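Local coordinates for protein prolyl-ACP dehydrogenase (Oscillatoria sp., PDB 4IRN) that probably oxidises prolyl groups carried on an acyl carrier protein during anatoxin-a biosynthesis, using FAD on an acyl-CoA dehydrogenase fold, at residues 63-66 against 67-71; 125-129 against 130-134; 373-376 against 377-380. All blocks are in the same frame, centred on the assembly; numbering follows the deposited sequence.

Interaction 1 (63-66 against 67-71)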
loop_
_atom_site.group_PDB
_atom_site.type_symbol
_atom_site.label_atom_id
_atom_site.label_comp_id
_atom_site.label_asym_id
_atom_site.label_seq_id
_atom_site.Cartn_x
_atom_site.Cartn_y
_atom_site.Cartn_z
ATOM N N LEU A 63 -4.695 22.253 25.982
ATOM C CA LEU A 63 -4.329 20.938 25.465
ATOM C C LEU A 63 -2.857 20.635 25.292
ATOM O O LEU A 63 -2.463 19.498 25.502
ATOM C CB LEU A 63 -5.113 20.539 24.219
ATOM C CG LEU A 63 -6.152 19.444 24.397
ATOM C CD1 LEU A 63 -6.670 19.021 23.059
ATOM C CD2 LEU A 63 -5.609 18.202 25.105
ATOM N N ILE A 64 -2.030 21.637 24.919
ATOM C CA ILE A 64 -0.591 21.433 24.783
ATOM C C ILE A 64 -0.017 21.085 26.175
ATOM O O ILE A 64 0.743 20.120 26.293
ATOM C CB ILE A 64 0.119 22.637 24.088
ATOM C CG1 ILE A 64 -0.367 22.806 22.615
ATOM C CG2 ILE A 64 1.659 22.503 24.171
ATOM C CD1 ILE A 64 -0.119 24.148 21.981
ATOM N N LYS A 65 -0.469 21.811 27.224
ATOM C CA LYS A 65 -0.067 21.606 28.616
ATOM C C LYS A 65 -0.593 20.282 29.202
ATOM O O LYS A 65 0.195 19.542 29.797
ATOM C CB LYS A 65 -0.503 22.797 29.482
ATOM C CG LYS A 65 -0.044 22.722 30.926
ATOM C CD LYS A 65 -0.831 23.656 31.807
ATOM C CE LYS A 65 -0.228 23.767 33.173
ATOM N NZ LYS A 65 0.953 24.677 33.185
ATOM N N ASN A 66 -1.912 20.006 29.069
ATOM C CA ASN A 66 -2.554 18.778 29.580
ATOM C C ASN A 66 -1.930 17.504 28.983
ATOM O O ASN A 66 -1.735 16.515 29.697
ATOM C CB ASN A 66 -4.064 18.783 29.319
ATOM C CG ASN A 66 -4.890 19.616 30.277
ATOM O OD1 ASN A 66 -4.423 20.594 30.871
ATOM N ND2 ASN A 66 -6.163 19.261 30.412
ATOM N N ASP A 67 -1.605 17.550 27.677
ATOM C CA ASP A 67 -0.977 16.429 26.997
ATOM C C ASP A 67 0.455 16.219 27.520
ATOM O O ASP A 67 0.819 15.090 27.855
ATOM C CB ASP A 67 -0.988 16.645 25.477
ATOM C CG ASP A 67 -0.274 15.557 24.705
ATOM O OD1 ASP A 67 -0.896 14.503 24.453
ATOM O OD2 ASP A 67 0.916 15.749 24.377
ATOM N N LYS A 68 1.250 17.305 27.597
ATOM C CA LYS A 68 2.632 17.284 28.073
ATOM C C LYS A 68 2.715 16.822 29.538
ATOM O O LYS A 68 3.500 15.926 29.865
ATOM C CB LYS A 68 3.273 18.672 27.896
ATOM C CG LYS A 68 4.777 18.704 28.117
ATOM C CD LYS A 68 5.317 20.116 27.931
ATOM C CE LYS A 68 6.802 20.205 28.218
ATOM N NZ LYS A 68 7.329 21.581 28.006
ATOM N N GLU A 69 1.884 17.418 30.403
ATOM C CA GLU A 69 1.869 17.152 31.842
ATOM C C GLU A 69 1.019 15.941 32.278
ATOM O O GLU A 69 1.053 15.573 33.459
ATOM C CB GLU A 69 1.468 18.423 32.608
ATOM C CG GLU A 69 2.472 19.558 32.478
ATOM C CD GLU A 69 2.121 20.833 33.220
ATOM O OE1 GLU A 69 1.364 20.768 34.219
ATOM O OE2 GLU A 69 2.610 21.905 32.795
ATOM N N GLU A 70 0.281 15.319 31.325
ATOM C CA GLU A 70 -0.600 14.164 31.540
ATOM C C GLU A 70 -1.746 14.507 32.497
ATOM O O GLU A 70 -1.906 13.856 33.530
ATOM C CB GLU A 70 0.181 12.921 32.010
ATOM C CG GLU A 70 1.282 12.471 31.067
ATOM C CD GLU A 70 1.746 11.057 31.333
ATOM O OE1 GLU A 70 2.672 10.879 32.155
ATOM O OE2 GLU A 70 1.191 10.125 30.709
ATOM N N ILE A 71 -2.545 15.534 32.150
ATOM C CA ILE A 71 -3.656 16.006 32.988
ATOM C C ILE A 71 -5.016 15.569 32.467
ATOM O O ILE A 71 -5.417 15.958 31.373
ATOM C CB ILE A 71 -3.580 17.543 33.258
ATOM C CG1 ILE A 71 -2.236 17.948 33.917
ATOM C CG2 ILE A 71 -4.785 18.035 34.078
ATOM C CD1 ILE A 71 -1.853 19.434 33.746
HETATM O O HOH W 1 2.367 18.680 24.227
#
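The carboxamide of Asn-66 lies against the side chain of Ile-71, the two crossing at about a right angle, with Asn-66 CG 3.9 Å from Ile-71 CB. OD1 faces the CD1 branch of the isoleucine and ND2 the CG2 branch, while Thr-243 touches the asparagine from elsewhere in the chain. What brings residues five apart together is the end of helix 63-69. Glu-70 takes a positive phi of 63°, and the chain then doubles back to put Ile-71 N 2.8 Å from Asn-66 O, a fairly straight bond made on a lone pair in the carbonyl plane. This 6→1 bond across a residue of positive phi fits a Schellman motif. One turn round the helix, Lys-65 and Glu-69 form a long, weak salt bridge, NZ to OE2 at 3.3 Å. The lysine runs out extended and bends only at its last torsion (chi4 79°), bringing both CE and NZ alongside the carboxylate. Asp-67 turns to helix 386-395, where its OD2 pairs with Arg-391. A water donates to that same OD2 and to Ile-64 O, linking the carboxylate to the backbone one turn back.

Interaction 2 (125-129 against 130-134)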
loop_
_atom_site.group_PDB
_atom_site.type_symbol
_atom_site.label_atom_id
_atom_site.label_comp_id
_atom_site.label_asym_id
_atom_site.label_seq_id
_atom_site.Cartn_x
_atom_site.Cartn_y
_atom_site.Cartn_z
ATOM N N ASN A 125 -15.859 6.975 26.390
ATOM C CA ASN A 125 -16.329 5.864 25.558
ATOM C C ASN A 125 -16.072 4.514 26.212
ATOM O O ASN A 125 -16.899 3.608 26.083
ATOM C CB ASN A 125 -15.773 5.953 24.147
ATOM C CG ASN A 125 -16.608 6.865 23.273
ATOM O OD1 ASN A 125 -17.593 6.449 22.653
ATOM N ND2 ASN A 125 -16.287 8.150 23.266
ATOM N N ALA A 126 -14.967 4.415 26.976
ATOM C CA ALA A 126 -14.588 3.250 27.756
ATOM C C ALA A 126 -15.620 3.008 28.848
ATOM O O ALA A 126 -16.000 1.872 29.076
ATOM C CB ALA A 126 -13.219 3.473 28.371
ATOM N N HIS A 127 -16.050 4.077 29.508
ATOM C CA HIS A 127 -17.041 4.126 30.580
ATOM C C HIS A 127 -18.447 3.753 30.060
ATOM O O HIS A 127 -19.121 2.929 30.674
ATOM C CB HIS A 127 -17.013 5.523 31.228
ATOM C CG HIS A 127 -18.124 5.811 32.198
ATOM N ND1 HIS A 127 -17.968 5.607 33.553
ATOM C CD2 HIS A 127 -19.363 6.310 31.973
ATOM C CE1 HIS A 127 -19.115 5.970 34.101
ATOM N NE2 HIS A 127 -19.982 6.400 33.188
ATOM N N ILE A 128 -18.866 4.328 28.922
ATOM C CA ILE A 128 -20.170 4.059 28.312
ATOM C C ILE A 128 -20.324 2.643 27.743
ATOM O O ILE A 128 -21.199 1.896 28.173
ATOM C CB ILE A 128 -20.530 5.130 27.244
ATOM C CG1 ILE A 128 -20.618 6.531 27.864
ATOM C CG2 ILE A 128 -21.839 4.791 26.543
ATOM C CD1 ILE A 128 -20.273 7.676 26.890
ATOM N N TRP A 129 -19.490 2.303 26.747
ATOM C CA TRP A 129 -19.560 1.042 26.004
ATOM C C TRP A 129 -19.039 -0.211 26.682
ATOM O O TRP A 129 -19.641 -1.272 26.493
ATOM C CB TRP A 129 -19.022 1.188 24.572
ATOM C CG TRP A 129 -19.510 2.425 23.868
ATOM C CD1 TRP A 129 -18.779 3.533 23.567
ATOM C CD2 TRP A 129 -20.854 2.707 23.458
ATOM N NE1 TRP A 129 -19.574 4.476 22.964
ATOM C CE2 TRP A 129 -20.857 3.999 22.893
ATOM C CE3 TRP A 129 -22.062 1.983 23.492
ATOM C CZ2 TRP A 129 -22.017 4.585 22.363
ATOM C CZ3 TRP A 129 -23.215 2.569 22.983
ATOM C CH2 TRP A 129 -23.187 3.856 22.429
ATOM N N ALA A 130 -17.941 -0.117 27.454
ATOM C CA ALA A 130 -17.365 -1.289 28.114
ATOM C C ALA A 130 -17.847 -1.529 29.551
ATOM O O ALA A 130 -17.558 -2.593 30.115
ATOM C CB ALA A 130 -15.847 -1.236 28.058
ATOM N N CYS A 131 -18.573 -0.559 30.142
ATOM C CA CYS A 131 -19.045 -0.670 31.515
ATOM C C CYS A 131 -20.555 -0.515 31.666
ATOM O O CYS A 131 -21.192 -1.427 32.197
ATOM C CB CYS A 131 -18.287 0.292 32.420
ATOM S SG CYS A 131 -16.488 0.163 32.290
ATOM N N GLU A 132 -21.125 0.629 31.225
ATOM C CA GLU A 132 -22.567 0.894 31.329
ATOM C C GLU A 132 -23.401 -0.080 30.497
ATOM O O GLU A 132 -24.412 -0.580 30.995
ATOM C CB GLU A 132 -22.917 2.343 30.946
ATOM C CG GLU A 132 -22.443 3.422 31.909
ATOM C CD GLU A 132 -22.865 4.835 31.550
ATOM O OE1 GLU A 132 -23.163 5.091 30.366
ATOM O OE2 GLU A 132 -22.865 5.702 32.448
ATOM N N MET A 133 -22.989 -0.333 29.233
ATOM C CA MET A 133 -23.689 -1.242 28.317
ATOM C C MET A 133 -23.800 -2.708 28.795
ATOM O O MET A 133 -24.931 -3.196 28.852
ATOM C CB MET A 133 -23.155 -1.151 26.886
ATOM C CG MET A 133 -23.568 0.107 26.147
ATOM S SD MET A 133 -25.323 0.560 26.197
ATOM C CE MET A 133 -26.097 -0.899 25.510
ATOM N N PRO A 134 -22.699 -3.424 29.178
ATOM C CA PRO A 134 -22.868 -4.795 29.696
ATOM C C PRO A 134 -23.741 -4.861 30.963
ATOM O O PRO A 134 -24.471 -5.843 31.140
ATOM C CB PRO A 134 -21.434 -5.253 29.977
ATOM C CG PRO A 134 -20.655 -4.011 30.124
ATOM C CD PRO A 134 -21.276 -3.027 29.191
#
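A wider, pi-type turn in helix 118-138, one of the helices of the N-terminal acyl-CoA dehydrogenase domain, pairs His-127 with Glu-132, five residues on. Its backbone bonds skip from i+4 to i+5: Glu-132 N reaches His-127 O at 3.1 Å, and Met-133 N reaches Ile-128 O at 3.0 Å. Between side chains, His-127 NE2 meets Glu-132 OE2 only weakly (3.1 Å), the N-H...O angle being 123°; carboxylate and ring planes lie 59° apart, and NE2 is shared weakly with Leu-151 O. The imidazole's stronger tie is through ND1 to the backbone N of Ala-158, which, with the weaker bonds at NE2, sets how the ring is turned. On another side of the helix Trp-129 is held at several points. Trp-129 NE1 donates a hydrogen bond to Asn-125 OD1 (2.8 Å), the oxygen lying in the indole plane; Ile-128 CG2 sits over the centre of one face, and Met-133 lies alongside, its CG 3.6 Å from Trp-129 CE3. The bend of the methionine at chi2 (-49°) places SD obliquely beside the indole in a Met-aromatic contact. Phe-282 meets the same indole, and Ala-130 packs on His-160, a residue that binds FAD. The helix kinks at Pro-134, which has no N-H to give the preceding turn; its CD lies 3.6 Å from Trp-129 O.

Interaction 3 (373-376 against 377-380). With FAD (flavin-adenine dinucleotide), chain J.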
loop_
_atom_site.group_PDB
_atom_site.type_symbol
_atom_site.label_atom_id
_atom_site.label_comp_id
_atom_site.label_asym_id
_atom_site.label_seq_id
_atom_site.Cartn_x
_atom_site.Cartn_y
_atom_site.Cartn_z
ATOM N N GLU A 373 1.995 15.736 6.760
ATOM C CA GLU A 373 2.708 15.817 5.480
ATOM C C GLU A 373 2.330 17.066 4.691
ATOM O O GLU A 373 3.226 17.772 4.242
ATOM C CB GLU A 373 2.488 14.557 4.640
ATOM C CG GLU A 373 3.257 13.341 5.136
ATOM C CD GLU A 373 2.750 12.004 4.625
ATOM O OE1 GLU A 373 1.878 11.984 3.724
ATOM O OE2 GLU A 373 3.220 10.965 5.140
ATOM N N ILE A 374 1.015 17.355 4.560
ATOM C CA ILE A 374 0.466 18.537 3.865
ATOM C C ILE A 374 1.046 19.846 4.450
ATOM O O ILE A 374 1.400 20.745 3.688
ATOM C CB ILE A 374 -1.103 18.503 3.871
ATOM C CG1 ILE A 374 -1.644 17.361 2.987
ATOM C CG2 ILE A 374 -1.733 19.844 3.468
ATOM C CD1 ILE A 374 -2.994 16.823 3.393
ATOM N N HIS A 375 1.165 19.923 5.794
ATOM C CA HIS A 375 1.700 21.086 6.519
ATOM C C HIS A 375 3.239 21.220 6.477
ATOM O O HIS A 375 3.763 22.288 6.797
ATOM C CB HIS A 375 1.182 21.117 7.967
ATOM C CG HIS A 375 -0.278 21.425 8.080
ATOM N ND1 HIS A 375 -1.241 20.492 7.742
ATOM C CD2 HIS A 375 -0.891 22.538 8.536
ATOM C CE1 HIS A 375 -2.402 21.073 7.980
ATOM N NE2 HIS A 375 -2.242 22.298 8.467
ATOM N N GLY A 376 3.933 20.158 6.058
ATOM C CA GLY A 376 5.389 20.137 5.983
ATOM C C GLY A 376 6.018 20.100 7.362
ATOM O O GLY A 376 5.468 19.468 8.271
ATOM N N ALA A 377 7.166 20.793 7.539
ATOM C CA ALA A 377 7.872 20.866 8.833
ATOM C C ALA A 377 6.990 21.497 9.898
ATOM O O ALA A 377 7.098 21.147 11.071
ATOM C CB ALA A 377 9.149 21.666 8.694
ATOM N N TYR A 378 6.096 22.411 9.473
ATOM C CA TYR A 378 5.118 23.115 10.293
ATOM C C TYR A 378 4.209 22.129 11.047
ATOM O O TYR A 378 3.925 22.350 12.225
ATOM C CB TYR A 378 4.331 24.112 9.414
ATOM C CG TYR A 378 3.201 24.848 10.104
ATOM C CD1 TYR A 378 3.444 25.685 11.190
ATOM C CD2 TYR A 378 1.893 24.747 9.640
ATOM C CE1 TYR A 378 2.405 26.366 11.828
ATOM C CE2 TYR A 378 0.848 25.417 10.272
ATOM C CZ TYR A 378 1.108 26.228 11.364
ATOM O OH TYR A 378 0.085 26.911 11.978
ATOM N N GLY A 379 3.843 21.026 10.391
ATOM C CA GLY A 379 3.009 19.975 10.973
ATOM C C GLY A 379 3.702 19.090 11.992
ATOM O O GLY A 379 3.045 18.289 12.660
ATOM N N TYR A 380 5.034 19.237 12.126
ATOM C CA TYR A 380 5.889 18.467 13.044
ATOM C C TYR A 380 6.133 19.206 14.387
ATOM O O TYR A 380 6.658 18.616 15.339
ATOM C CB TYR A 380 7.227 18.135 12.331
ATOM C CG TYR A 380 8.107 17.122 13.020
ATOM C CD1 TYR A 380 7.809 15.763 12.974
ATOM C CD2 TYR A 380 9.264 17.514 13.690
ATOM C CE1 TYR A 380 8.622 14.820 13.605
ATOM C CE2 TYR A 380 10.080 16.584 14.335
ATOM C CZ TYR A 380 9.758 15.236 14.285
ATOM O OH TYR A 380 10.584 14.326 14.893
HETATM P PA FAD J . 6.439 23.698 2.141
HETATM O O1A FAD J . 7.195 24.375 1.059
HETATM O O2A FAD J . 5.629 24.563 3.119
HETATM O O5B FAD J . 5.514 22.543 1.549
HETATM C C5B FAD J . 4.108 22.472 1.857
HETATM C C4B FAD J . 3.693 21.126 1.331
HETATM O O4B FAD J . 3.443 21.217 -0.081
HETATM C C3B FAD J . 4.749 20.043 1.548
HETATM O O3B FAD J . 4.215 18.995 2.342
HETATM C C2B FAD J . 5.168 19.575 0.148
HETATM O O2B FAD J . 4.986 18.172 0.073
HETATM C C1B FAD J . 4.164 20.236 -0.800
HETATM N N9A FAD J . 4.775 20.875 -1.961
HETATM C C8A FAD J . 5.381 22.106 -2.012
HETATM N N7A FAD J . 5.909 22.403 -3.176
HETATM C C5A FAD J . 5.626 21.287 -3.957
HETATM C C6A FAD J . 5.915 20.972 -5.306
HETATM N N6A FAD J . 6.630 21.746 -6.121
HETATM N N1A FAD J . 5.469 19.785 -5.776
HETATM C C2A FAD J . 4.799 18.980 -4.950
HETATM N N3A FAD J . 4.481 19.169 -3.669
HETATM C C4A FAD J . 4.922 20.345 -3.222
HETATM N N1 FAD J . 16.251 24.204 6.853
HETATM C C2 FAD J . 17.474 24.867 6.845
HETATM O O2 FAD J . 17.763 25.676 5.966
HETATM N N3 FAD J . 18.395 24.636 7.842
HETATM C C4 FAD J . 18.228 23.767 8.893
HETATM O O4 FAD J . 19.121 23.637 9.729
HETATM C C4X FAD J . 16.934 23.067 8.910
HETATM N N5 FAD J . 16.686 22.244 9.906
HETATM C C5X FAD J . 15.441 21.618 9.938
HETATM C C6 FAD J . 15.172 20.730 10.981
HETATM C C7 FAD J . 13.957 20.064 11.076
HETATM C C7M FAD J . 13.736 19.075 12.196
HETATM C C8 FAD J . 12.962 20.302 10.101
HETATM C C8M FAD J . 11.620 19.616 10.161
HETATM C C9 FAD J . 13.226 21.188 9.062
HETATM C C9A FAD J . 14.451 21.851 8.955
HETATM N N10 FAD J . 14.757 22.757 7.903
HETATM C C10 FAD J . 15.988 23.359 7.845
HETATM C "C1'" FAD J . 13.704 23.091 6.921
HETATM C "C2'" FAD J . 13.313 21.859 6.118
HETATM O "O2'" FAD J . 14.260 21.613 5.080
HETATM C "C3'" FAD J . 11.889 21.988 5.576
HETATM O "O3'" FAD J . 11.012 21.052 6.200
HETATM C "C4'" FAD J . 11.767 21.902 4.055
HETATM O "O4'" FAD J . 12.483 23.026 3.544
HETATM C "C5'" FAD J . 10.320 21.948 3.608
HETATM O "O5'" FAD J . 9.757 23.014 4.404
HETATM P P FAD J . 8.239 23.351 4.342
HETATM O O1P FAD J . 7.387 22.345 5.009
HETATM O O2P FAD J . 8.349 24.815 4.720
HETATM O O3P FAD J . 7.752 23.194 2.828
#
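The imidazole of His-375 and the phenol of Tyr-378 meet rim to rim, neither lying over the other's face. Tyr-378 CD2 comes up at the imidazole edge, close to its plane and 3.7 Å from His-375 CD2, with the two rings tilted 32° apart. Tyr-301 stacks on the histidine and also meets the Tyr-378 ring, so three aromatic groups pack together; His-375 ND1 bonds to Ala-371 O one turn back, which holds the imidazole in this orientation. The Tyr-378 ring reaches the histidine because its CG is swung opposite the backbone N (chi1 176°). Between the two rings the backbone turns sharply. Gly-376 is the first residue after helix 350-375 to leave helical phi/psi, with positive phi, and the chain goes on into a short 3-10 segment, where Gly-379 N bonds to Gly-376 O at 3.1 Å. The turn is part of the FAD site, which lies between subunits as in other acyl-CoA dehydrogenases. Ala-377 N donates a hydrogen bond to FAD O1P (3.0 Å, 152° at the hydrogen), and Gly-376, without a side chain, lets this phosphate lie directly against the backbone. Ala-377 CB packs on the flavin methyl, 3.5 Å from FAD C8M. Other bonds to the same cofactor come from a second subunit, among them His-160 O and Thr-195 OG1. Glu-373 faces both chains, its OE1 in a salt bridge with Lys-321 and its OE2 with Lys-397 of the second subunit.

In the fold
The contacts come in series along the chain. Interactions 1 and 2 fall in the N-terminal helical domain, on helices 63-69 and 118-138, their centres about 25 Å apart; interaction 3, at the end of helix 350-375 in the C-terminal domain, lies about 21 Å from interaction 1 and 36 Å from interaction 2, centre to centre. None touches another. Interaction 1 nevertheless packs on helix 386-395, which follows the loop of 377-380, so it joins the two helical domains. Interactions 2 and 3 serve the two chains' shares of an FAD site: 125-134 packs behind His-160 and Thr-195, whereas 373-380 binds a cofactor that those residues of the second subunit also hold.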